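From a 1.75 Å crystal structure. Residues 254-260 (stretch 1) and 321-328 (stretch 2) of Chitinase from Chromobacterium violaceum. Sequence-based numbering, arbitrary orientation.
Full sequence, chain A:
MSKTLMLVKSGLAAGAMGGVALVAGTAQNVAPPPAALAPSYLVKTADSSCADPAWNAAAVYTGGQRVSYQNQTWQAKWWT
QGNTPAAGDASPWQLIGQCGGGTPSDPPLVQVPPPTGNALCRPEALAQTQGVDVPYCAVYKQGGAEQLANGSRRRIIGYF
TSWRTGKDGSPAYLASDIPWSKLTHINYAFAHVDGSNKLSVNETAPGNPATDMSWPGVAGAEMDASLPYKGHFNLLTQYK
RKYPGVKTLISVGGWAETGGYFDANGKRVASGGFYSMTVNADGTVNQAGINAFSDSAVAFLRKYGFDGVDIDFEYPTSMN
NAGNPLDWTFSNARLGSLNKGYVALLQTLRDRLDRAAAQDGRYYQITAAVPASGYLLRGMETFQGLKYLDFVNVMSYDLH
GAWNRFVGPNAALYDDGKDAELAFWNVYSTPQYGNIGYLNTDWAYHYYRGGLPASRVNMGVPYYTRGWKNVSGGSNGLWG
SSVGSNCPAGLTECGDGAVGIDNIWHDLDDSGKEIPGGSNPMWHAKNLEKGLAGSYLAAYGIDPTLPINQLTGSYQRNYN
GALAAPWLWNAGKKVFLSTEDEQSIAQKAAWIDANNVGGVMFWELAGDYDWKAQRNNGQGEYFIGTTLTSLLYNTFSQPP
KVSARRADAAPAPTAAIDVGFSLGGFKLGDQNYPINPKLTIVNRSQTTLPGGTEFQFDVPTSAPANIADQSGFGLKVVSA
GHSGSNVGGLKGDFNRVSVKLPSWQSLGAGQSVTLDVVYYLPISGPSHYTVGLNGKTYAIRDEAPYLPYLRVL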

# COMPACT_ATOMS: atom_id res chain seq x y z
N GLY A 254 -0.27 3.29 -10.79
CA GLY A 254 0.60 2.14 -10.92
C GLY A 254 1.97 2.56 -11.41
O GLY A 254 2.20 3.74 -11.66
N TRP A 255 2.88 1.60 -11.57
CA TRP A 255 4.27 1.91 -11.90
C TRP A 255 4.39 2.56 -13.29
O TRP A 255 5.10 3.55 -13.46
CB TRP A 255 5.13 0.65 -11.82
CG TRP A 255 6.63 0.88 -11.99
CD1 TRP A 255 7.43 0.35 -12.97
CD2 TRP A 255 7.49 1.66 -11.15
NE1 TRP A 255 8.72 0.77 -12.79
CE2 TRP A 255 8.79 1.57 -11.69
CE3 TRP A 255 7.29 2.44 -10.00
CZ2 TRP A 255 9.89 2.22 -11.11
CZ3 TRP A 255 8.39 3.09 -9.43
CH2 TRP A 255 9.67 2.98 -10.00
N ALA A 256 3.68 2.00 -14.26
CA ALA A 256 3.80 2.46 -15.65
C ALA A 256 3.00 3.72 -15.95
O ALA A 256 3.40 4.52 -16.81
CB ALA A 256 3.37 1.34 -16.61
N GLU A 257 1.87 3.91 -15.28
CA GLU A 257 1.00 5.02 -15.64
C GLU A 257 0.76 6.03 -14.51
O GLU A 257 -0.22 6.77 -14.52
CB GLU A 257 -0.34 4.49 -16.17
CG GLU A 257 -0.19 3.72 -17.48
CD GLU A 257 -1.52 3.42 -18.16
OE1 GLU A 257 -2.26 2.54 -17.67
OE2 GLU A 257 -1.82 4.06 -19.20
N THR A 258 1.67 6.08 -13.56
CA THR A 258 1.66 7.18 -12.60
C THR A 258 2.03 8.49 -13.30
O THR A 258 1.45 9.54 -13.02
CB THR A 258 2.63 6.92 -11.43
OG1 THR A 258 1.99 6.08 -10.47
CG2 THR A 258 3.04 8.23 -10.75
N GLY A 259 2.97 8.43 -14.24
CA GLY A 259 3.49 9.64 -14.86
C GLY A 259 3.22 9.78 -16.35
O GLY A 259 3.84 10.60 -17.02
N GLY A 260 2.29 8.99 -16.87
CA GLY A 260 1.98 9.04 -18.29
C GLY A 260 0.90 8.03 -18.60
O GLY A 260 0.28 7.50 -17.70
N ASN A 321 15.35 10.44 -7.81
CA ASN A 321 15.36 9.23 -8.65
C ASN A 321 14.53 8.07 -8.11
O ASN A 321 14.79 6.91 -8.44
CB ASN A 321 16.79 8.74 -8.88
CG ASN A 321 17.58 9.63 -9.82
OD1 ASN A 321 17.02 10.47 -10.52
ND2 ASN A 321 18.90 9.44 -9.84
N ALA A 322 13.54 8.35 -7.28
CA ALA A 322 12.72 7.29 -6.71
C ALA A 322 11.62 6.86 -7.66
O ALA A 322 11.13 5.73 -7.58
CB ALA A 322 12.12 7.72 -5.38
N GLY A 323 11.24 7.75 -8.57
CA GLY A 323 10.16 7.45 -9.49
C GLY A 323 10.57 6.48 -10.58
O GLY A 323 11.74 6.11 -10.70
N ASN A 324 9.58 6.03 -11.36
CA ASN A 324 9.84 5.33 -12.62
C ASN A 324 10.82 6.20 -13.40
O ASN A 324 10.59 7.40 -13.53
CB ASN A 324 8.52 5.12 -13.38
CG ASN A 324 8.66 4.25 -14.62
OD1 ASN A 324 9.63 4.36 -15.37
ND2 ASN A 324 7.66 3.41 -14.87
N PRO A 325 11.94 5.61 -13.88
CA PRO A 325 12.93 6.42 -14.61
C PRO A 325 12.31 7.25 -15.74
O PRO A 325 12.81 8.33 -16.06
CB PRO A 325 13.89 5.38 -15.17
CG PRO A 325 13.82 4.25 -14.21
CD PRO A 325 12.38 4.21 -13.74
N LEU A 326 11.23 6.75 -16.32
CA LEU A 326 10.52 7.47 -17.38
C LEU A 326 9.87 8.77 -16.89
O LEU A 326 9.48 9.61 -17.70
CB LEU A 326 9.44 6.56 -17.99
CG LEU A 326 9.97 5.33 -18.72
CD1 LEU A 326 8.81 4.44 -19.13
CD2 LEU A 326 10.78 5.76 -19.92
N ASP A 327 9.75 8.92 -15.58
CA ASP A 327 9.10 10.07 -14.96
C ASP A 327 10.06 11.09 -14.35
O ASP A 327 9.62 12.11 -13.82
CB ASP A 327 8.14 9.60 -13.86
CG ASP A 327 7.04 8.72 -14.38
OD1 ASP A 327 6.74 8.81 -15.59
OD2 ASP A 327 6.45 7.96 -13.58
N TRP A 328 11.36 10.82 -14.39
CA TRP A 328 12.31 11.65 -13.63
C TRP A 328 12.33 13.12 -14.02
O TRP A 328 12.54 13.98 -13.16
CB TRP A 328 13.73 11.07 -13.75
CG TRP A 328 13.92 9.83 -12.95
CD1 TRP A 328 13.02 9.26 -12.09
CD2 TRP A 328 15.07 8.99 -12.94
NE1 TRP A 328 13.55 8.12 -11.54
CE2 TRP A 328 14.81 7.93 -12.04
CE3 TRP A 328 16.31 9.03 -13.60
CZ2 TRP A 328 15.73 6.92 -11.79
CZ3 TRP A 328 17.23 8.01 -13.34
CH2 TRP A 328 16.93 6.97 -12.45
O HOH W 1 4.68 6.09 -14.38
O HOH W 2 6.55 10.34 -17.99

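The contact between the two stretches is small and mixed, joining one direct hydrogen bond and the packing of an indole ring at one end to a water-mediated carboxylate contact at the other. Asn324 is central to the first part. Its ND2 donates to the backbone O of Trp255 at 2.9 Å, with a nearly straight N-H...O angle of 162°, while its OD1 accepts from Leu326 N at 3.0 Å, so both ends of the amide are engaged and its orientation is fixed. The same side chain lies over the Trp255 ring: Asn324 CB sits 4.0 Å from the centroid of the six-membered ring and 13° off its normal, a CH-pi contact. Trp255, with chi1 in the t rotamer, carries its ring along stretch 2, where CH2 reaches Ala322 O at the ring edge (3.9 Å) and CZ2 meets Pro325 CD at 4.1 Å.

At the other end, Asp327 points toward Gly259, and its OD1 lies 3.4 Å from Gly259 CA. A CB on Gly259 would fall 2.2 Å from this oxygen, so the close approach depends on the absence of a side chain. Water 1 links the two parts, donating to Trp255 O and Asp327 OD2 (both 2.7 Å) and accepting from Gly259 N (2.9 Å).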